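Local coordinates for protein probable succinyl-CoA:3-ketoacid coenzyme A transferase subunit B (Bacillus subtilis, PDB 3CDK) that probably transfers coenzyme A from succinyl-CoA to a 3-oxo acid, yielding a 3-oxoacyl-CoA and succinate, at residues B[12-26]-B[34-48]. Sequence-based numbering, arbitrary orientation. Where two conformers were deposited one is given.
Sequences VKRAVQEIKDGMNVN and LVANEIPDGVHVMLQ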
ATOM      1  N   VAL B  12      30.817  -6.385 -16.959  1.00 58.07           N
ATOM      2  CA  VAL B  12      29.909  -5.242 -17.093  1.00 56.47           C
ATOM      3  C   VAL B  12      29.402  -5.054 -18.536  1.00 56.58           C
ATOM      4  O   VAL B  12      28.198  -4.888 -18.783  1.00 55.10           O
ATOM      5  CB  VAL B  12      30.575  -3.951 -16.548  1.00 56.77           C
ATOM      6  CG1 VAL B  12      29.835  -2.699 -16.982  1.00 55.90           C
ATOM      7  CG2 VAL B  12      30.650  -4.013 -15.029  1.00 56.11           C
ATOM      8  N   LYS B  13      30.323  -5.126 -19.485  1.00 58.00           N
ATOM      9  CA  LYS B  13      29.969  -4.887 -20.874  1.00 59.40           C
ATOM     10  C   LYS B  13      28.968  -5.941 -21.378  1.00 57.58           C
ATOM     11  O   LYS B  13      28.053  -5.630 -22.155  1.00 57.63           O
ATOM     12  CB  LYS B  13      31.219  -4.831 -21.753  1.00 61.40           C
ATOM     13  CG  LYS B  13      31.242  -3.656 -22.753  1.00 65.71           C
ATOM     14  CD  LYS B  13      29.907  -3.460 -23.533  1.00 68.50           C
ATOM     15  CE  LYS B  13      29.874  -2.131 -24.324  1.00 70.13           C
ATOM     16  NZ  LYS B  13      28.481  -1.579 -24.532  1.00 69.36           N
ATOM     17  N   ARG B  14      29.124  -7.177 -20.919  1.00 54.92           N
ATOM     18  CA  ARG B  14      28.206  -8.221 -21.308  1.00 52.62           C
ATOM     19  C   ARG B  14      26.816  -8.014 -20.708  1.00 50.29           C
ATOM     20  O   ARG B  14      25.803  -8.263 -21.375  1.00 50.17           O
ATOM     21  CB  ARG B  14      28.764  -9.583 -20.921  1.00 52.57           C
ATOM     22  CG  ARG B  14      27.876 -10.766 -21.327  1.00 52.31           C
ATOM     23  CD  ARG B  14      27.425 -10.758 -22.813  1.00 50.30           C
ATOM     24  NE  ARG B  14      26.520 -11.878 -23.049  1.00 48.65           N
ATOM     25  CZ  ARG B  14      25.259 -11.934 -22.613  1.00 48.82           C
ATOM     26  NH1 ARG B  14      24.532 -13.009 -22.864  1.00 48.20           N
ATOM     27  NH2 ARG B  14      24.714 -10.925 -21.920  1.00 46.28           N
ATOM     28  N   ALA B  15      26.774  -7.555 -19.459  1.00 47.36           N
ATOM     29  CA  ALA B  15      25.507  -7.296 -18.772  1.00 45.27           C
ATOM     30  C   ALA B  15      24.668  -6.221 -19.484  1.00 45.26           C
ATOM     31  O   ALA B  15      23.474  -6.416 -19.677  1.00 43.88           O
ATOM     32  CB  ALA B  15      25.752  -6.927 -17.287  1.00 43.71           C
ATOM     33  N   VAL B  16      25.300  -5.112 -19.895  1.00 46.70           N
ATOM     34  CA  VAL B  16      24.600  -4.025 -20.603  1.00 48.73           C
ATOM     35  C   VAL B  16      23.616  -4.543 -21.684  1.00 49.71           C
ATOM     36  O   VAL B  16      22.498  -4.047 -21.833  1.00 49.32           O
ATOM     37  CB  VAL B  16      25.592  -3.031 -21.267  1.00 49.56           C
ATOM     38  CG1 VAL B  16      24.840  -1.983 -22.039  1.00 50.32           C
ATOM     39  CG2 VAL B  16      26.423  -2.361 -20.242  1.00 49.46           C
ATOM     40  N   GLN B  17      24.061  -5.547 -22.426  1.00 51.12           N
ATOM     41  CA  GLN B  17      23.254  -6.213 -23.438  1.00 52.57           C
ATOM     42  C   GLN B  17      21.938  -6.813 -22.945  1.00 50.67           C
ATOM     43  O   GLN B  17      21.140  -7.271 -23.752  1.00 50.67           O
ATOM     44  CB  GLN B  17      24.076  -7.320 -24.081  1.00 54.17           C
ATOM     45  CG  GLN B  17      25.458  -6.889 -24.524  1.00 58.91           C
ATOM     46  CD  GLN B  17      26.205  -8.014 -25.191  1.00 64.43           C
ATOM     47  OE1 GLN B  17      25.604  -9.015 -25.608  1.00 65.99           O
ATOM     48  NE2 GLN B  17      27.524  -7.870 -25.295  1.00 66.27           N
ATOM     49  N   GLU B  18      21.712  -6.826 -21.637  1.00 48.22           N
ATOM     50  CA  GLU B  18      20.467  -7.373 -21.127  1.00 44.84           C
ATOM     51  C   GLU B  18      19.352  -6.317 -21.100  1.00 41.64           C
ATOM     52  O   GLU B  18      18.150  -6.651 -21.075  1.00 42.82           O
ATOM     53  CB  GLU B  18      20.663  -8.024 -19.757  1.00 44.96           C
ATOM     54  CG  GLU B  18      21.742  -9.116 -19.691  1.00 44.79           C
ATOM     55  CD  GLU B  18      21.387 -10.403 -20.434  1.00 45.90           C
ATOM     56  OE1 GLU B  18      20.347 -11.014 -20.118  1.00 45.95           O
ATOM     57  OE2 GLU B  18      22.168 -10.825 -21.326  1.00 48.96           O
ATOM     58  N   ILE B  19      19.740  -5.070 -21.159  1.00 28.16           N
ATOM     59  CA  ILE B  19      18.780  -3.995 -21.158  1.00 28.28           C
ATOM     60  C   ILE B  19      18.198  -3.758 -22.556  1.00 29.83           C
ATOM     61  O   ILE B  19      18.878  -3.295 -23.451  1.00 38.80           O
ATOM     62  CB  ILE B  19      19.486  -2.773 -20.599  1.00 27.13           C
ATOM     63  CG1 ILE B  19      19.741  -3.005 -19.108  1.00 25.69           C
ATOM     64  CG2 ILE B  19      18.649  -1.556 -20.771  1.00 26.82           C
ATOM     65  CD1 ILE B  19      21.068  -2.620 -18.710  1.00 22.34           C
ATOM     66  N   LYS B  20      16.942  -4.113 -22.755  1.00 43.45           N
ATOM     67  CA  LYS B  20      16.310  -3.832 -24.015  1.00 48.79           C
ATOM     68  C   LYS B  20      15.472  -2.565 -23.837  1.00 50.00           C
ATOM     69  O   LYS B  20      14.988  -2.281 -22.740  1.00 48.22           O
ATOM     70  CB  LYS B  20      15.480  -5.041 -24.483  1.00 51.18           C
ATOM     71  CG  LYS B  20      16.010  -6.398 -23.999  1.00 52.93           C
ATOM     72  CD  LYS B  20      17.372  -6.761 -24.597  1.00 58.10           C
ATOM     73  CE  LYS B  20      17.289  -7.980 -25.503  1.00 62.19           C
ATOM     74  NZ  LYS B  20      16.734  -7.686 -26.892  1.00 67.94           N
ATOM     75  N   ASP B  21      15.326  -1.787 -24.908  1.00 51.38           N
ATOM     76  CA  ASP B  21      14.566  -0.536 -24.842  1.00 51.47           C
ATOM     77  C   ASP B  21      13.235  -0.718 -24.079  1.00 48.95           C
ATOM     78  O   ASP B  21      12.577  -1.742 -24.228  1.00 48.05           O
ATOM     79  CB  ASP B  21      14.305   0.005 -26.258  1.00 53.24           C
ATOM     80  CG  ASP B  21      13.937   1.497 -26.262  1.00 56.38           C
ATOM     81  OD1 ASP B  21      13.826   2.106 -25.175  1.00 59.10           O
ATOM     82  OD2 ASP B  21      13.770   2.081 -27.356  1.00 61.92           O
ATOM     83  N   GLY B  22      12.856   0.267 -23.265  1.00 46.78           N
ATOM     84  CA  GLY B  22      11.518   0.296 -22.660  1.00 44.66           C
ATOM     85  C   GLY B  22      11.424  -0.361 -21.300  1.00 42.44           C
ATOM     86  O   GLY B  22      10.456  -0.167 -20.597  1.00 42.00           O
ATOM     87  N   MET B  23      12.442  -1.136 -20.933  1.00 41.16           N
ATOM     88  CA  MET B  23      12.515  -1.822 -19.636  1.00 39.30           C
ATOM     89  C   MET B  23      12.506  -0.901 -18.420  1.00 37.67           C
ATOM     90  O   MET B  23      13.024   0.209 -18.445  1.00 38.38           O
ATOM     91  CB  MET B  23      13.780  -2.678 -19.553  1.00 38.44           C
ATOM     92  CG  MET B  23      13.699  -3.977 -20.284  1.00 38.94           C
ATOM     93  SD  MET B  23      15.043  -5.078 -19.822  1.00 39.87           S
ATOM     94  CE  MET B  23      14.354  -6.666 -20.341  1.00 37.80           C
ATOM     95  N   ASN B  24      11.924  -1.380 -17.346  1.00 35.52           N
ATOM     96  CA  ASN B  24      12.197  -0.819 -16.054  1.00 34.23           C
ATOM     97  C   ASN B  24      13.138  -1.851 -15.426  1.00 34.13           C
ATOM     98  O   ASN B  24      12.889  -3.081 -15.522  1.00 33.46           O
ATOM     99  CB  ASN B  24      10.903  -0.617 -15.244  1.00 34.05           C
ATOM    100  CG  ASN B  24       9.877   0.303 -15.962  1.00 34.54           C
ATOM    101  OD1 ASN B  24       9.949   1.529 -15.870  1.00 38.30           O
ATOM    102  ND2 ASN B  24       8.926  -0.294 -16.646  1.00 26.89           N
ATOM    103  N   VAL B  25      14.225  -1.345 -14.825  1.00 33.79           N
ATOM    104  CA  VAL B  25      15.375  -2.150 -14.409  1.00 33.66           C
ATOM    105  C   VAL B  25      15.824  -1.723 -13.027  1.00 32.66           C
ATOM    106  O   VAL B  25      15.833  -0.539 -12.707  1.00 33.42           O
ATOM    107  CB  VAL B  25      16.604  -1.948 -15.366  1.00 34.86           C
ATOM    108  CG1 VAL B  25      17.754  -2.959 -15.073  1.00 33.23           C
ATOM    109  CG2 VAL B  25      16.193  -1.998 -16.843  1.00 35.41           C
ATOM    110  N   ASN B  26      16.221  -2.689 -12.220  1.00 31.75           N
ATOM    111  CA  ASN B  26      16.862  -2.396 -10.944  1.00 31.52           C
ATOM    112  C   ASN B  26      18.254  -2.968 -10.960  1.00 31.80           C
ATOM    113  O   ASN B  26      18.446  -4.167 -11.244  1.00 31.58           O
ATOM    114  CB  ASN B  26      16.031  -2.940  -9.762  1.00 30.76           C
ATOM    115  CG  ASN B  26      16.648  -2.635  -8.425  1.00 31.40           C
ATOM    116  OD1 ASN B  26      17.713  -3.166  -8.090  1.00 33.96           O
ATOM    117  ND2 ASN B  26      15.974  -1.790  -7.621  1.00 30.58           N
ATOM    118  N   LEU B  34      27.588  -0.149 -12.070  1.00 46.97           N
ATOM    119  CA  LEU B  34      28.479   0.291 -13.148  1.00 48.69           C
ATOM    120  C   LEU B  34      27.829   0.221 -14.528  1.00 48.94           C
ATOM    121  O   LEU B  34      28.069   1.077 -15.369  1.00 50.16           O
ATOM    122  CB  LEU B  34      29.808  -0.474 -13.108  1.00 49.10           C
ATOM    123  CG  LEU B  34      31.026   0.210 -12.441  1.00 49.76           C
ATOM    124  CD1 LEU B  34      30.673   1.401 -11.572  1.00 49.60           C
ATOM    125  CD2 LEU B  34      31.852  -0.779 -11.637  1.00 50.66           C
ATOM    126  N   VAL B  35      26.958  -0.764 -14.717  1.00 48.26           N
ATOM    127  CA  VAL B  35      26.263  -1.026 -15.983  1.00 48.10           C
ATOM    128  C   VAL B  35      25.534   0.202 -16.562  1.00 48.76           C
ATOM    129  O   VAL B  35      25.438   0.334 -17.778  1.00 49.63           O
ATOM    130  CB  VAL B  35      25.277  -2.251 -15.834  1.00 47.44           C
ATOM    131  CG1 VAL B  35      24.566  -2.587 -17.140  1.00 46.40           C
ATOM    132  CG2 VAL B  35      26.011  -3.504 -15.295  1.00 47.33           C
ATOM    133  N   ALA B  36      25.040   1.091 -15.696  1.00 48.78           N
ATOM    134  CA  ALA B  36      24.234   2.251 -16.114  1.00 49.96           C
ATOM    135  C   ALA B  36      24.951   3.229 -17.041  1.00 53.04           C
ATOM    136  O   ALA B  36      24.325   3.763 -17.952  1.00 53.55           O
ATOM    137  CB  ALA B  36      23.682   2.974 -14.916  1.00 48.56           C
ATOM    138  N   ASN B  37      26.245   3.453 -16.783  0.50 55.30           N
ATOM    139  CA  ASN B  37      27.110   4.295 -17.618  0.50 58.34           C
ATOM    140  C   ASN B  37      27.055   3.874 -19.064  0.50 60.04           C
ATOM    141  O   ASN B  37      26.818   4.692 -19.957  0.50 61.27           O
ATOM    142  CB  ASN B  37      28.575   4.187 -17.173  0.50 58.75           C
ATOM    143  CG  ASN B  37      28.830   4.821 -15.831  0.50 58.50           C
ATOM    144  OD1 ASN B  37      28.420   5.956 -15.578  0.50 58.22           O
ATOM    145  ND2 ASN B  37      29.523   4.092 -14.957  0.50 58.37           N
ATOM    146  N   GLU B  38      27.278   2.580 -19.276  1.00 60.51           N
ATOM    147  CA  GLU B  38      27.484   2.042 -20.608  1.00 62.19           C
ATOM    148  C   GLU B  38      26.194   1.525 -21.253  1.00 61.07           C
ATOM    149  O   GLU B  38      26.192   0.616 -22.084  1.00 61.32           O
ATOM    150  CB  GLU B  38      28.715   1.104 -20.684  1.00 63.53           C
ATOM    151  CG  GLU B  38      30.106   1.849 -20.630  1.00 67.22           C
ATOM    152  CD  GLU B  38      30.449   2.734 -21.885  1.00 74.51           C
ATOM    153  OE1 GLU B  38      29.650   2.794 -22.858  1.00 76.34           O
ATOM    154  OE2 GLU B  38      31.538   3.379 -21.903  1.00 75.18           O
ATOM    155  N   ILE B  39      25.104   2.192 -20.907  1.00 59.85           N
ATOM    156  CA  ILE B  39      23.854   2.044 -21.635  1.00 59.64           C
ATOM    157  C   ILE B  39      23.867   2.941 -22.866  1.00 62.66           C
ATOM    158  O   ILE B  39      24.108   4.144 -22.740  1.00 63.62           O
ATOM    159  CB  ILE B  39      22.654   2.377 -20.743  1.00 57.56           C
ATOM    160  CG1 ILE B  39      22.396   1.220 -19.772  1.00 53.37           C
ATOM    161  CG2 ILE B  39      21.426   2.661 -21.581  1.00 58.22           C
ATOM    162  CD1 ILE B  39      21.595   1.600 -18.554  1.00 48.59           C
ATOM    163  N   PRO B  40      23.621   2.357 -24.056  1.00 65.20           N
ATOM    164  CA  PRO B  40      23.723   3.108 -25.312  1.00 68.07           C
ATOM    165  C   PRO B  40      22.480   3.954 -25.595  1.00 69.43           C
ATOM    166  O   PRO B  40      21.368   3.602 -25.183  1.00 68.64           O
ATOM    167  CB  PRO B  40      23.897   2.014 -26.382  1.00 68.81           C
ATOM    168  CG  PRO B  40      23.816   0.681 -25.644  1.00 67.58           C
ATOM    169  CD  PRO B  40      23.232   0.955 -24.295  1.00 64.70           C
ATOM    170  N   ASP B  41      22.687   5.054 -26.313  1.00 72.07           N
ATOM    171  CA  ASP B  41      21.666   6.070 -26.528  1.00 73.79           C
ATOM    172  C   ASP B  41      20.383   5.597 -27.188  1.00 73.69           C
ATOM    173  O   ASP B  41      19.317   6.142 -26.909  1.00 73.58           O
ATOM    174  CB  ASP B  41      22.245   7.253 -27.301  1.00 75.89           C
ATOM    175  CG  ASP B  41      22.870   8.291 -26.383  1.00 77.04           C
ATOM    176  OD1 ASP B  41      22.863   8.077 -25.148  1.00 75.57           O
ATOM    177  OD2 ASP B  41      23.352   9.327 -26.900  1.00 79.01           O
ATOM    178  N   GLY B  42      20.477   4.605 -28.069  1.00 73.45           N
ATOM    179  CA  GLY B  42      19.271   3.994 -28.636  1.00 72.05           C
ATOM    180  C   GLY B  42      18.283   3.559 -27.562  1.00 69.10           C
ATOM    181  O   GLY B  42      17.067   3.707 -27.720  1.00 69.28           O
ATOM    182  N   VAL B  43      18.824   3.073 -26.446  1.00 65.51           N
ATOM    183  CA  VAL B  43      18.045   2.378 -25.427  1.00 61.57           C
ATOM    184  C   VAL B  43      17.488   3.289 -24.299  1.00 59.85           C
ATOM    185  O   VAL B  43      18.257   3.869 -23.528  1.00 59.43           O
ATOM    186  CB  VAL B  43      18.854   1.159 -24.852  1.00 60.84           C
ATOM    187  CG1 VAL B  43      18.017   0.379 -23.840  1.00 58.29           C
ATOM    188  CG2 VAL B  43      19.330   0.226 -25.978  1.00 60.13           C
ATOM    189  N   HIS B  44      16.154   3.384 -24.212  1.00 58.16           N
ATOM    190  CA  HIS B  44      15.467   4.195 -23.205  1.00 56.50           C
ATOM    191  C   HIS B  44      14.727   3.351 -22.174  1.00 53.91           C
ATOM    192  O   HIS B  44      13.812   2.556 -22.475  1.00 53.73           O
ATOM    193  CB  HIS B  44      14.529   5.208 -23.837  1.00 58.17           C
ATOM    194  CG  HIS B  44      15.228   6.191 -24.732  1.00 64.10           C
ATOM    195  ND1 HIS B  44      15.017   6.235 -26.100  1.00 67.28           N
ATOM    196  CD2 HIS B  44      16.156   7.144 -24.459  1.00 65.11           C
ATOM    197  CE1 HIS B  44      15.764   7.190 -26.623  1.00 69.11           C
ATOM    198  NE2 HIS B  44      16.464   7.753 -25.651  1.00 69.66           N
ATOM    199  N   VAL B  45      15.133   3.567 -20.936  1.00 50.11           N
ATOM    200  CA  VAL B  45      14.836   2.679 -19.872  1.00 46.65           C
ATOM    201  C   VAL B  45      14.607   3.533 -18.623  1.00 44.76           C
ATOM    202  O   VAL B  45      14.888   4.732 -18.647  1.00 44.84           O
ATOM    203  CB  VAL B  45      16.041   1.744 -19.680  1.00 46.85           C
ATOM    204  CG1 VAL B  45      17.052   2.323 -18.678  1.00 44.61           C
ATOM    205  CG2 VAL B  45      15.573   0.396 -19.223  1.00 46.84           C
ATOM    206  N   MET B  46      14.090   2.950 -17.541  1.00 41.70           N
ATOM    207  CA  MET B  46      14.082   3.684 -16.279  1.00 39.57           C
ATOM    208  C   MET B  46      14.688   2.831 -15.191  1.00 37.76           C
ATOM    209  O   MET B  46      14.280   1.693 -15.022  1.00 37.89           O
ATOM    210  CB  MET B  46      12.677   4.153 -15.911  1.00 39.56           C
ATOM    211  CG  MET B  46      12.048   5.142 -16.903  1.00 41.65           C
ATOM    212  SD  MET B  46      12.400   6.897 -16.608  1.00 46.11           S
ATOM    213  CE  MET B  46      11.297   7.315 -15.266  1.00 43.14           C
ATOM    214  N   LEU B  47      15.697   3.339 -14.481  1.00 36.83           N
ATOM    215  CA  LEU B  47      16.244   2.562 -13.376  1.00 35.32           C
ATOM    216  C   LEU B  47      15.480   2.835 -12.068  1.00 33.71           C
ATOM    217  O   LEU B  47      15.277   3.996 -11.673  1.00 32.07           O
ATOM    218  CB  LEU B  47      17.742   2.809 -13.212  1.00 36.60           C
ATOM    219  CG  LEU B  47      18.799   2.425 -14.280  1.00 39.74           C
ATOM    220  CD1 LEU B  47      18.396   1.268 -15.233  1.00 38.41           C
ATOM    221  CD2 LEU B  47      19.272   3.640 -15.079  1.00 41.84           C
ATOM    222  N   GLN B  48      15.045   1.752 -11.416  1.00 32.22           N
ATOM    223  CA  GLN B  48      14.296   1.849 -10.159  1.00 31.49           C
ATOM    224  C   GLN B  48      15.234   1.752  -8.984  1.00 31.15           C
ATOM    225  O   GLN B  48      16.104   0.887  -8.937  1.00 30.67           O
ATOM    226  CB  GLN B  48      13.197   0.785 -10.059  1.00 30.61           C
ATOM    227  CG  GLN B  48      12.122   1.077  -9.023  1.00 31.83           C
ATOM    228  CD  GLN B  48      12.279   0.254  -7.742  1.00 33.03           C
ATOM    229  OE1 GLN B  48      13.374  -0.158  -7.414  1.00 36.64           O
ATOM    230  NE2 GLN B  48      11.191   0.025  -7.022  1.00 30.98           N
TER
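Ile19 is a bump that fits a hollow lined by Val35, Ile39, Val43 and Val45: its CD1 lies 3.8 Å from Val35 CG1, its CG2 3.7 Å from Val43 CG1. With CG1 beside the backbone N (chi1 -70°) and CG2 anti to it, the branches part, CD1, carried on CG1, also reaching Ile39 and CG2 Val45. Val35 returns the fit, CG2 on Ala15 CB and CG1 3.6 Å from Val16 CG2, the two valines pointing opposite ways. 24-26 and 46-48 are neighbouring parallel strands in the mixed sheet of the coenzyme A transferase domain, with Val25 N bonded to Met46 O at 3.0 Å and Gln48 N to Val25 O at 2.7 Å. At the loop edge, His44 N meets Asp21 OD1 at 2.8 Å from above the carboxylate plane. Asn26 ND2 donates to Gln48 OE1 at 3.1 Å, the acceptor 2° from the asparagine amide plane, and weakly to Glu50, the predicted active-site residue. A leucine in place of Asn26 would probably leave Gln48 OE1 without this donor and its amide freer to turn. The apolar fit thus joins helix 5-16 and the following turn to 34-45, reaching the strands through Val25 and Leu47; polar Asn26 and Gln48, near the strands' C-terminal ends, adjoin that glutamate.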